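Local coordinates for anopheles Plasmodium-responsive Leucine-rich repeat protein 1B (Anopheles gambiae, PDB 4XGO), which is a mosquito leucine-rich repeat protein, probably acting in the response to Plasmodium through its interaction with LRIM1, and represented here by its leucine-rich repeat domain, at residues A[327-332]-A[338-343]. Numbering follows the deposited sequence.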
# COMPACT_ATOMS: atom_id res chain seq x y z
N GLN A 327 -28.49 -22.57 -4.75
CA GLN A 327 -29.32 -22.29 -3.58
C GLN A 327 -30.79 -22.28 -3.94
O GLN A 327 -31.60 -22.98 -3.33
CB GLN A 327 -28.92 -20.95 -2.94
CG GLN A 327 -28.11 -21.09 -1.67
CD GLN A 327 -26.77 -21.78 -1.86
OE1 GLN A 327 -26.15 -21.71 -2.93
NE2 GLN A 327 -26.31 -22.44 -0.81
N HIS A 328 -31.12 -21.48 -4.95
CA HIS A 328 -32.50 -21.32 -5.42
C HIS A 328 -32.48 -21.46 -6.93
O HIS A 328 -31.48 -21.17 -7.55
CB HIS A 328 -33.01 -19.93 -5.06
CG HIS A 328 -32.85 -19.58 -3.61
ND1 HIS A 328 -33.49 -20.28 -2.61
CD2 HIS A 328 -32.13 -18.61 -3.01
CE1 HIS A 328 -33.16 -19.75 -1.44
NE2 HIS A 328 -32.34 -18.74 -1.65
N CYS A 329 -33.58 -21.93 -7.51
CA CYS A 329 -33.63 -22.20 -8.94
C CYS A 329 -34.62 -21.26 -9.58
O CYS A 329 -35.59 -20.84 -8.95
CB CYS A 329 -34.09 -23.62 -9.22
SG CYS A 329 -32.96 -24.86 -8.53
N LYS A 330 -34.40 -20.99 -10.86
CA LYS A 330 -35.35 -20.18 -11.59
C LYS A 330 -36.58 -21.00 -11.93
O LYS A 330 -36.61 -22.22 -11.76
CB LYS A 330 -34.70 -19.54 -12.83
CG LYS A 330 -34.42 -20.48 -13.99
CD LYS A 330 -33.52 -19.77 -15.00
CE LYS A 330 -33.46 -20.52 -16.32
NZ LYS A 330 -32.47 -19.89 -17.24
N ILE A 331 -37.63 -20.32 -12.38
CA ILE A 331 -38.89 -20.97 -12.67
C ILE A 331 -38.69 -22.19 -13.59
O ILE A 331 -37.92 -22.13 -14.56
CB ILE A 331 -39.89 -19.96 -13.29
CG1 ILE A 331 -41.30 -20.52 -13.29
CG2 ILE A 331 -39.43 -19.53 -14.68
CD1 ILE A 331 -42.38 -19.49 -13.56
N ASP A 332 -39.38 -23.28 -13.24
CA ASP A 332 -39.37 -24.56 -13.97
C ASP A 332 -38.11 -25.41 -13.79
O ASP A 332 -38.00 -26.48 -14.40
CB ASP A 332 -39.69 -24.38 -15.46
CG ASP A 332 -41.07 -23.80 -15.68
OD1 ASP A 332 -42.00 -24.12 -14.90
OD2 ASP A 332 -41.24 -23.04 -16.64
N GLY A 338 -28.69 -30.97 -5.13
CA GLY A 338 -28.23 -29.63 -4.85
C GLY A 338 -27.99 -28.72 -6.04
O GLY A 338 -27.55 -27.58 -5.86
N LEU A 339 -28.28 -29.20 -7.25
CA LEU A 339 -28.03 -28.42 -8.49
C LEU A 339 -29.31 -28.25 -9.30
O LEU A 339 -30.07 -29.21 -9.46
CB LEU A 339 -26.96 -29.12 -9.33
CG LEU A 339 -25.56 -29.09 -8.72
CD1 LEU A 339 -24.73 -30.25 -9.25
CD2 LEU A 339 -24.87 -27.76 -8.99
N CYS A 340 -29.54 -27.06 -9.84
CA CYS A 340 -30.78 -26.78 -10.56
C CYS A 340 -30.83 -27.47 -11.91
O CYS A 340 -29.83 -27.46 -12.64
CB CYS A 340 -30.96 -25.29 -10.80
SG CYS A 340 -31.10 -24.37 -9.27
N CYS A 341 -31.97 -28.03 -12.25
CA CYS A 341 -32.15 -28.58 -13.58
C CYS A 341 -33.61 -28.59 -13.97
O CYS A 341 -34.50 -28.59 -13.12
CB CYS A 341 -31.55 -29.99 -13.67
SG CYS A 341 -32.45 -31.25 -12.71
N LYS A 342 -33.84 -28.62 -15.28
CA LYS A 342 -35.18 -28.63 -15.85
C LYS A 342 -35.44 -29.97 -16.50
O LYS A 342 -34.59 -30.49 -17.22
CB LYS A 342 -35.30 -27.51 -16.87
CG LYS A 342 -36.66 -27.37 -17.54
CD LYS A 342 -36.61 -26.23 -18.54
CE LYS A 342 -37.96 -25.99 -19.19
NZ LYS A 342 -37.76 -25.18 -20.43
N GLU A 343 -36.62 -30.53 -16.25
CA GLU A 343 -36.99 -31.83 -16.80
C GLU A 343 -37.42 -31.64 -18.25
O GLU A 343 -37.94 -30.59 -18.61
CB GLU A 343 -38.14 -32.44 -15.99
CG GLU A 343 -37.82 -32.67 -14.51
CD GLU A 343 -36.95 -33.89 -14.26
OE1 GLU A 343 -36.54 -34.56 -15.23
OE2 GLU A 343 -36.66 -34.18 -13.08
O HOH W 1 -38.45 -29.12 -14.51
O HOH W 2 -39.52 -22.96 -18.94
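The backbone carbonyl of Asp332 meets 338-343 in two ways: its O accepts a hydrogen bond of 2.7 Å from a water that in turn accepts one from Glu343 N, and it rests against the side chain of Lys342, with CG 3.5 Å from the same Asp332 O. Lys342 leaves its strand with CG anti to the backbone N (chi1 -179°) and stays extended, running alongside Asp332 instead of turning back on itself. Its NZ stops 5.6 Å from Asp332 OD2, too far for a salt bridge; a second water spans the gap, donating to Asp332 OD2 and accepting a weak hydrogen bond from Lys342 NZ. The opposite charges would still attract each other, though probably weakly at so exposed a place.

With no direct hydrogen bond between the segments, the firm link is covalent. Cys329 and Cys340 point at each other and join SG to SG at 2.1 Å, each sulfur anti to its own carbonyl carbon. Seen along the S-S bond, the two CB-SG bonds are turned a right angle apart (torsion -90°), the relaxed geometry of a disulfide, which leaves Cys329 CB 3.9 Å from Cys340 CB. The carbonyl O of His328 also approaches Cys340 SG, at 3.7 Å. Leu335 of strand 334-336 touches both cysteines, while Asp326 OD2 accepts a hydrogen bond from Cys340 N. Cys341, facing the other way, forms a disulfide with Cys307 of helix 307-316, and strand 339-342 is thereby tied to the loop and to the helix through successive residues. Two disulfides gathered beyond the last repeat strand in this way are characteristic of the cysteine-rich C-terminal cap of an extracellular leucine-rich repeat solenoid.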